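Local structure of CCMAN5 (Cellulosimicrobium cellulans, 2XSG) at residues His340-Gln343 with Gly344-Tyr347; Pro576-Gly579 with Lys580-Leu583; Pro595-Phe598 with Asn599-Gly602. The protein is a family 92 glycoside hydrolase, an alpha-mannosidase that enables mannose-6-phosphate modification of lysosomal enzymes produced in yeast. All coordinates share one frame; numbering follows the deposited sequence.

How the contacts relate
All three contacts are local bends in the catalytic domain; together they illustrate how the forces holding a short bend differ with its place in the fold. Contact 1 starts at the end of the second strand of a two-stranded hairpin and lies against helix 368-387, its centre about 50 Å from that of contact 2. Contacts 2 and 3 share the long loop between helices 560-570 and 604-616, centres about 19 Å apart; the calcium ligands N588 and E589 lie between them in sequence. Contacts 1 and 2 are partly buried, the first joined by apolar touches, the second by a carboxylate and backbone bonds. Contact 3 is buried and combines backbone bonds with aromatic packing.

Contact 1 (His340-Gln343 with Gly344-Tyr347); sequences HAAQ and GFTY
A342 and F345 stand at the two ends of a type II beta turn, and the contact is largely a matter of how the second folds back over the first. CB of A342 lies over one face of the F345 ring, offset toward its rim, with CE1 as its nearest ring atom at 4.0 Å. The same methyl meets CB of Y347 at 3.9 Å, a contact between the chain after the turn and the chain before it. The A342 backbone is also tied to G330. Q343 comes next, at the first corner; its carbonyl O lies in the plane of the F345 ring, 3.4 Å from CD1. The ring can reach both neighbours because chi1 of F345 is 84°, placing CG between the backbone N and the carbonyl carbon. G344 takes the second corner with a positive phi of 75°. Beyond the bend, F345 meets Y380 edge-to-face and touches helix 368-387, whose D373 accepts a bond from T346 N. With no hydrogen bond between 340-343 and 344-347, the turn probably owes its shape to its backbone angles, this apolar packing and its anchors on the surrounding protein.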
ATOM      1  N   HIS A 340       1.264   2.922 -25.736  1.00  7.95           N
ATOM      2  CA  HIS A 340       1.680   1.541 -26.051  1.00  8.62           C
ATOM      3  C   HIS A 340       0.567   0.560 -25.758  1.00  8.67           C
ATOM      4  O   HIS A 340      -0.315   0.843 -24.945  1.00  8.45           O
ATOM      5  CB  HIS A 340       2.915   1.132 -25.240  1.00  8.24           C
ATOM      6  CG  HIS A 340       4.073   2.060 -25.404  1.00  9.85           C
ATOM      7  ND1 HIS A 340       4.445   2.963 -24.430  1.00 11.30           N
ATOM      8  CD2 HIS A 340       4.926   2.246 -26.441  1.00  9.75           C
ATOM      9  CE1 HIS A 340       5.485   3.658 -24.858  1.00 11.35           C
ATOM     10  NE2 HIS A 340       5.788   3.252 -26.080  1.00 10.08           N
ATOM     11  N   ALA A 341       0.623  -0.603 -26.408  1.00  8.91           N
ATOM     12  CA  ALA A 341      -0.329  -1.673 -26.143  1.00  9.13           C
ATOM     13  C   ALA A 341       0.065  -2.458 -24.882  1.00  9.61           C
ATOM     14  O   ALA A 341       1.235  -2.787 -24.675  1.00  9.02           O
ATOM     15  CB  ALA A 341      -0.434  -2.602 -27.348  1.00  8.82           C
ATOM     16  N   ALA A 342      -0.907  -2.720 -24.020  1.00 10.00           N
ATOM     17  CA  ALA A 342      -0.712  -3.706 -22.958  1.00 11.07           C
ATOM     18  C   ALA A 342      -1.344  -4.962 -23.537  1.00 11.65           C
ATOM     19  O   ALA A 342      -2.516  -5.228 -23.301  1.00 11.51           O
ATOM     20  CB  ALA A 342      -1.404  -3.278 -21.691  1.00 10.58           C
ATOM     21  N   GLN A 343      -0.578  -5.693 -24.341  1.00 13.08           N
ATOM     22  CA  GLN A 343      -1.128  -6.814 -25.117  1.00 14.61           C
ATOM     23  C   GLN A 343      -1.358  -8.057 -24.262  1.00 14.58           C
ATOM     24  O   GLN A 343      -0.400  -8.655 -23.764  1.00 14.46           O
ATOM     25  CB  GLN A 343      -0.198  -7.167 -26.284  1.00 15.10           C
ATOM     26  CG  GLN A 343      -0.819  -8.136 -27.331  1.00 18.23           C
ATOM     27  CD  GLN A 343      -1.890  -7.477 -28.164  1.00 21.62           C
ATOM     28  OE1 GLN A 343      -2.942  -8.063 -28.416  1.00 25.17           O
ATOM     29  NE2 GLN A 343      -1.642  -6.236 -28.585  1.00 23.69           N
ATOM     30  N   GLY A 344      -2.624  -8.433 -24.102  1.00 14.60           N
ATOM     31  CA  GLY A 344      -2.987  -9.675 -23.415  1.00 14.36           C
ATOM     32  C   GLY A 344      -2.864  -9.656 -21.903  1.00 14.22           C
ATOM     33  O   GLY A 344      -2.859 -10.715 -21.263  1.00 14.67           O
ATOM     34  N   PHE A 345      -2.772  -8.458 -21.329  1.00 13.09           N
ATOM     35  CA  PHE A 345      -2.616  -8.285 -19.882  1.00 11.18           C
ATOM     36  C   PHE A 345      -2.998  -6.860 -19.518  1.00 10.78           C
ATOM     37  O   PHE A 345      -3.036  -5.970 -20.382  1.00 10.74           O
ATOM     38  CB  PHE A 345      -1.184  -8.621 -19.422  1.00 11.28           C
ATOM     39  CG  PHE A 345      -0.195  -7.500 -19.573  1.00  9.87           C
ATOM     40  CD1 PHE A 345       0.349  -7.191 -20.818  1.00  8.91           C
ATOM     41  CD2 PHE A 345       0.234  -6.786 -18.452  1.00  8.85           C
ATOM     42  CE1 PHE A 345       1.285  -6.159 -20.954  1.00  9.42           C
ATOM     43  CE2 PHE A 345       1.168  -5.743 -18.572  1.00 10.17           C
ATOM     44  CZ  PHE A 345       1.693  -5.424 -19.832  1.00  9.32           C
ATOM     45  N   THR A 346      -3.290  -6.647 -18.245  1.00  9.32           N
ATOM     46  CA  THR A 346      -3.619  -5.312 -17.753  1.00  8.35           C
ATOM     47  C   THR A 346      -2.360  -4.672 -17.192  1.00  7.64           C
ATOM     48  O   THR A 346      -1.637  -5.282 -16.379  1.00  7.20           O
ATOM     49  CB  THR A 346      -4.738  -5.380 -16.695  1.00  8.26           C
ATOM     50  OG1 THR A 346      -5.925  -5.837 -17.338  1.00  8.96           O
ATOM     51  CG2 THR A 346      -5.040  -4.001 -16.050  1.00  7.73           C
ATOM     52  N   TYR A 347      -2.091  -3.444 -17.635  1.00  6.42           N
ATOM     53  CA  TYR A 347      -0.931  -2.707 -17.148  1.00  5.52           C
ATOM     54  C   TYR A 347      -1.305  -1.962 -15.864  1.00  5.34           C
ATOM     55  O   TYR A 347      -2.232  -1.147 -15.846  1.00  5.45           O
ATOM     56  CB  TYR A 347      -0.404  -1.746 -18.221  1.00  5.79           C
ATOM     57  CG  TYR A 347       0.784  -0.923 -17.798  1.00  5.44           C
ATOM     58  CD1 TYR A 347       2.058  -1.485 -17.727  1.00  5.66           C
ATOM     59  CD2 TYR A 347       0.639   0.421 -17.461  1.00  5.95           C
ATOM     60  CE1 TYR A 347       3.161  -0.726 -17.323  1.00  5.38           C
ATOM     61  CE2 TYR A 347       1.741   1.187 -17.077  1.00  6.15           C
ATOM     62  CZ  TYR A 347       3.000   0.605 -17.018  1.00  4.91           C
ATOM     63  OH  TYR A 347       4.093   1.356 -16.631  1.00  3.83           O
TER

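Contact 2 (Pro576-Gly579 with Lys580-Leu583); sequences PDDG and KAML
OD1 of D578 takes the shortest hydrogen bond of this bend, 2.8 Å from the backbone N of K580, with an N-H...O angle of 143°. A side-chain oxygen accepting from the amide two residues further on makes an Asx turn, and here it leads directly into a short 3-10 turn. The amide comes to the carboxylate from above its plane, 39° out of it. Chi1 of D578 is -175°, which sets CG beside the residue's own carbonyl carbon and directs the carboxylate forward along the chain, toward the amide it binds. OD1 also passes 3.2 Å from CB of K580, and the two side chains run side by side in the same direction.

The main chain supplies the second grip. The carbonyl O of D578 accepts a bond of 3.0 Å from A581 N, again with the donor well out of the carbonyl plane, so one residue binds two successive amides, one through its side chain and one through its backbone. CB of A581 rests 3.6 Å from that same carbonyl O. One step on, M582 N makes a weak bond of 3.4 Å to G579 O and carries the 3-10 pattern forward. Negative charge beside the amides at the start of such a turn would probably be favourable.

Although K580 leaves alongside D578, its chain bends at chi2 and its ammonium group forms a salt bridge with E638. The bend is further attached to the fold through L583, whose backbone bonds to M570 and whose carbonyl O receives Q541 NE2. The side chain of M582 leads away from the bend, while its CB lies 3.5 Å from the carbonyl O of G579.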
ATOM      1  N   PRO A 576       9.422  -9.478  29.833  1.00 12.83           N
ATOM      2  CA  PRO A 576       8.145  -9.349  29.098  1.00 13.14           C
ATOM      3  C   PRO A 576       7.287  -8.125  29.481  1.00 13.35           C
ATOM      4  O   PRO A 576       6.394  -7.741  28.718  1.00 12.63           O
ATOM      5  CB  PRO A 576       7.401 -10.653  29.451  1.00 13.15           C
ATOM      6  CG  PRO A 576       7.964 -11.062  30.760  1.00 12.73           C
ATOM      7  CD  PRO A 576       9.433 -10.698  30.667  1.00 12.94           C
ATOM      8  N   ASP A 577       7.570  -7.537  30.643  1.00 13.06           N
ATOM      9  CA  ASP A 577       6.836  -6.380  31.119  1.00 13.69           C
ATOM     10  C   ASP A 577       7.625  -5.064  30.967  1.00 13.15           C
ATOM     11  O   ASP A 577       7.153  -4.015  31.387  1.00 13.21           O
ATOM     12  CB  ASP A 577       6.393  -6.606  32.580  1.00 14.35           C
ATOM     13  CG  ASP A 577       5.456  -7.838  32.745  1.00 15.77           C
ATOM     14  OD1 ASP A 577       4.576  -8.070  31.887  1.00 16.71           O
ATOM     15  OD2 ASP A 577       5.601  -8.574  33.750  1.00 16.04           O
ATOM     16  N   ASP A 578       8.816  -5.120  30.366  1.00 12.67           N
ATOM     17  CA  ASP A 578       9.609  -3.914  30.104  1.00 12.41           C
ATOM     18  C   ASP A 578       9.472  -3.492  28.640  1.00 12.11           C
ATOM     19  O   ASP A 578      10.099  -4.085  27.749  1.00 11.26           O
ATOM     20  CB  ASP A 578      11.097  -4.136  30.462  1.00 12.79           C
ATOM     21  CG  ASP A 578      11.961  -2.865  30.314  1.00 13.66           C
ATOM     22  OD1 ASP A 578      11.520  -1.841  29.725  1.00 13.52           O
ATOM     23  OD2 ASP A 578      13.116  -2.887  30.792  1.00 13.96           O
ATOM     24  N   GLY A 579       8.647  -2.468  28.405  1.00 11.20           N
ATOM     25  CA  GLY A 579       8.516  -1.857  27.091  1.00 11.12           C
ATOM     26  C   GLY A 579       9.814  -1.490  26.381  1.00 11.00           C
ATOM     27  O   GLY A 579       9.882  -1.519  25.153  1.00 10.51           O
ATOM     28  N   LYS A 580      10.838  -1.127  27.148  1.00 10.78           N
ATOM     29  CA  LYS A 580      12.117  -0.685  26.581  1.00 11.21           C
ATOM     30  C   LYS A 580      12.961  -1.852  26.024  1.00 10.50           C
ATOM     31  O   LYS A 580      13.874  -1.633  25.218  1.00 10.54           O
ATOM     32  CB  LYS A 580      12.894   0.127  27.631  1.00 11.76           C
ATOM     33  CG  LYS A 580      14.134   0.874  27.132  1.00 14.82           C
ATOM     34  CD  LYS A 580      13.830   2.262  26.510  1.00 17.52           C
ATOM     35  CE  LYS A 580      15.140   2.951  26.063  1.00 17.89           C
ATOM     36  NZ  LYS A 580      14.987   4.017  24.993  1.00 16.65           N
ATOM     37  N   ALA A 581      12.650  -3.084  26.429  1.00  8.79           N
ATOM     38  CA  ALA A 581      13.380  -4.258  25.931  1.00  8.19           C
ATOM     39  C   ALA A 581      12.860  -4.777  24.579  1.00  7.46           C
ATOM     40  O   ALA A 581      13.346  -5.787  24.066  1.00  7.00           O
ATOM     41  CB  ALA A 581      13.371  -5.385  26.985  1.00  7.55           C
ATOM     42  N   MET A 582      11.869  -4.087  24.019  1.00  6.43           N
ATOM     43  CA  MET A 582      11.308  -4.440  22.726  1.00  5.86           C
ATOM     44  C   MET A 582      12.134  -3.802  21.602  1.00  5.45           C
ATOM     45  O   MET A 582      12.026  -2.597  21.354  1.00  4.82           O
ATOM     46  CB  MET A 582       9.837  -3.987  22.649  1.00  6.23           C
ATOM     47  CG  MET A 582       9.136  -4.258  21.301  1.00  4.80           C
ATOM     48  SD  MET A 582       9.151  -5.978  20.757  1.00  6.74           S
ATOM     49  CE  MET A 582       8.364  -6.865  22.112  1.00  4.87           C
ATOM     50  N   LEU A 583      12.945  -4.607  20.919  1.00  4.43           N
ATOM     51  CA  LEU A 583      13.880  -4.075  19.900  1.00  4.23           C
ATOM     52  C   LEU A 583      13.272  -4.124  18.505  1.00  4.09           C
ATOM     53  O   LEU A 583      13.716  -3.410  17.590  1.00  4.08           O
ATOM     54  CB  LEU A 583      15.213  -4.840  19.926  1.00  4.18           C
ATOM     55  CG  LEU A 583      15.911  -4.881  21.289  1.00  4.65           C
ATOM     56  CD1 LEU A 583      17.286  -5.494  21.160  1.00  4.23           C
ATOM     57  CD2 LEU A 583      15.983  -3.483  21.928  1.00  4.12           C
TER

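Contact 3 (Pro595-Phe598 with Asn599-Gly602); sequences PYLF and NYTG
L597 touches CE1 and CD1 of the Y600 ring with its CD2 methyl, both at 3.9 Å, the two side chains crossing obliquely. A second neighbour is the carbonyl O of Y596, at the ring's edge and in its plane, 3.8 Å from CD1. Chi1 of Y600, -67°, turns CG away from its own carbonyl carbon, and the ring thus lies back along the preceding residues. L597 and Y600 both touch M550 and V680, so the pair packs on helix 550-556 through the first and on a loop through the second.

The chain runs on from the 3-10 segment 595-596 and keeps bending, with hydrogen bonds three and four residues back, in the loop joining helices 560-570 and 604-616 of a catalytic domain that in this family is an (alpha/alpha)6 barrel. Y600 N bonds to L597 O at 2.9 Å, with the donor above the carbonyl plane. T601 N is shared between two acceptors, making weak bonds to L597 O at 3.4 Å and to F598 O at 3.1 Å. L597 O therefore serves two donors.

F598 and T601 run side by side in the same direction, with OG1 of T601 4.0 Å from CD2 of the ring. That ring also meets W610 and F571, and F598 and T601 both touch M567 of helix 560-570. N599 presents CB to Y596 O at 3.6 Å, whereas its amide nitrogen ND2 is bound outside the bend by Q688 OE1 and V689 O. At G602, just before helix 604-616, phi becomes positive, 74°.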
ATOM      1  N   PRO A 595       9.072 -11.235  13.474  1.00  4.94           N
ATOM      2  CA  PRO A 595       8.315 -12.182  14.301  1.00  5.03           C
ATOM      3  C   PRO A 595       8.327 -13.616  13.819  1.00  5.10           C
ATOM      4  O   PRO A 595       8.154 -14.523  14.622  1.00  4.93           O
ATOM      5  CB  PRO A 595       6.887 -11.632  14.263  1.00  4.88           C
ATOM      6  CG  PRO A 595       7.062 -10.171  13.951  1.00  5.03           C
ATOM      7  CD  PRO A 595       8.266 -10.054  13.110  1.00  4.46           C
ATOM      8  N   TYR A 596       8.545 -13.817  12.523  1.00  5.68           N
ATOM      9  CA  TYR A 596       8.564 -15.152  11.944  1.00  6.02           C
ATOM     10  C   TYR A 596       9.952 -15.798  11.932  1.00  5.93           C
ATOM     11  O   TYR A 596      10.108 -16.902  11.408  1.00  6.02           O
ATOM     12  CB  TYR A 596       7.971 -15.125  10.525  1.00  6.63           C
ATOM     13  CG  TYR A 596       6.537 -14.633  10.480  1.00  7.00           C
ATOM     14  CD1 TYR A 596       6.250 -13.273  10.378  1.00  8.31           C
ATOM     15  CD2 TYR A 596       5.469 -15.532  10.544  1.00  8.60           C
ATOM     16  CE1 TYR A 596       4.932 -12.814  10.346  1.00  8.74           C
ATOM     17  CE2 TYR A 596       4.151 -15.083  10.518  1.00  8.20           C
ATOM     18  CZ  TYR A 596       3.892 -13.728  10.412  1.00  8.72           C
ATOM     19  OH  TYR A 596       2.589 -13.281  10.377  1.00 10.37           O
ATOM     20  N   LEU A 597      10.956 -15.137  12.506  1.00  5.45           N
ATOM     21  CA  LEU A 597      12.309 -15.714  12.488  1.00  4.94           C
ATOM     22  C   LEU A 597      12.592 -16.742  13.582  1.00  5.21           C
ATOM     23  O   LEU A 597      13.604 -17.447  13.537  1.00  5.00           O
ATOM     24  CB  LEU A 597      13.379 -14.619  12.459  1.00  4.79           C
ATOM     25  CG  LEU A 597      13.199 -13.617  11.309  1.00  3.93           C
ATOM     26  CD1 LEU A 597      14.330 -12.599  11.291  1.00  2.00           C
ATOM     27  CD2 LEU A 597      13.085 -14.327   9.964  1.00  3.25           C
ATOM     28  N   PHE A 598      11.699 -16.830  14.563  1.00  5.14           N
ATOM     29  CA  PHE A 598      11.812 -17.858  15.589  1.00  5.47           C
ATOM     30  C   PHE A 598      11.720 -19.271  15.010  1.00  6.23           C
ATOM     31  O   PHE A 598      12.279 -20.208  15.592  1.00  6.45           O
ATOM     32  CB  PHE A 598      10.781 -17.642  16.701  1.00  5.61           C
ATOM     33  CG  PHE A 598      11.056 -16.446  17.560  1.00  3.84           C
ATOM     34  CD1 PHE A 598      10.262 -15.298  17.449  1.00  4.46           C
ATOM     35  CD2 PHE A 598      12.099 -16.460  18.487  1.00  3.48           C
ATOM     36  CE1 PHE A 598      10.482 -14.185  18.271  1.00  5.21           C
ATOM     37  CE2 PHE A 598      12.332 -15.354  19.311  1.00  4.51           C
ATOM     38  CZ  PHE A 598      11.522 -14.206  19.195  1.00  4.95           C
ATOM     39  N   ASN A 599      11.035 -19.410  13.865  1.00  6.28           N
ATOM     40  CA  ASN A 599      10.995 -20.661  13.106  1.00  6.53           C
ATOM     41  C   ASN A 599      12.403 -21.104  12.694  1.00  7.02           C
ATOM     42  O   ASN A 599      12.678 -22.289  12.560  1.00  7.23           O
ATOM     43  CB  ASN A 599      10.164 -20.494  11.824  1.00  6.40           C
ATOM     44  CG  ASN A 599       8.668 -20.426  12.076  1.00  6.83           C
ATOM     45  OD1 ASN A 599       8.196 -20.554  13.205  1.00  5.15           O
ATOM     46  ND2 ASN A 599       7.907 -20.213  11.003  1.00  7.00           N
ATOM     47  N   TYR A 600      13.285 -20.135  12.483  1.00  7.60           N
ATOM     48  CA  TYR A 600      14.656 -20.407  12.052  1.00  7.92           C
ATOM     49  C   TYR A 600      15.578 -20.713  13.211  1.00  8.32           C
ATOM     50  O   TYR A 600      16.631 -21.314  13.011  1.00  8.30           O
ATOM     51  CB  TYR A 600      15.230 -19.220  11.284  1.00  7.70           C
ATOM     52  CG  TYR A 600      14.584 -18.938   9.938  1.00  8.17           C
ATOM     53  CD1 TYR A 600      13.360 -18.254   9.855  1.00  7.32           C
ATOM     54  CD2 TYR A 600      15.207 -19.317   8.747  1.00  6.69           C
ATOM     55  CE1 TYR A 600      12.772 -17.967   8.621  1.00  7.36           C
ATOM     56  CE2 TYR A 600      14.617 -19.019   7.491  1.00  6.88           C
ATOM     57  CZ  TYR A 600      13.404 -18.334   7.451  1.00  6.20           C
ATOM     58  OH  TYR A 600      12.792 -18.045   6.251  1.00  7.20           O
ATOM     59  N   THR A 601      15.201 -20.293  14.419  1.00  8.73           N
ATOM     60  CA  THR A 601      16.020 -20.568  15.597  1.00  9.25           C
ATOM     61  C   THR A 601      15.512 -21.750  16.397  1.00  9.25           C
ATOM     62  O   THR A 601      15.887 -21.905  17.561  1.00  9.67           O
ATOM     63  CB  THR A 601      16.092 -19.364  16.568  1.00  9.66           C
ATOM     64  OG1 THR A 601      14.764 -18.980  16.958  1.00  8.94           O
ATOM     65  CG2 THR A 601      16.835 -18.188  15.931  1.00  9.94           C
ATOM     66  N   GLY A 602      14.656 -22.565  15.780  1.00  9.55           N
ATOM     67  CA  GLY A 602      14.116 -23.782  16.406  1.00  9.27           C
ATOM     68  C   GLY A 602      13.075 -23.505  17.473  1.00  9.29           C
ATOM     69  O   GLY A 602      12.819 -24.338  18.352  1.00  8.91           O
TER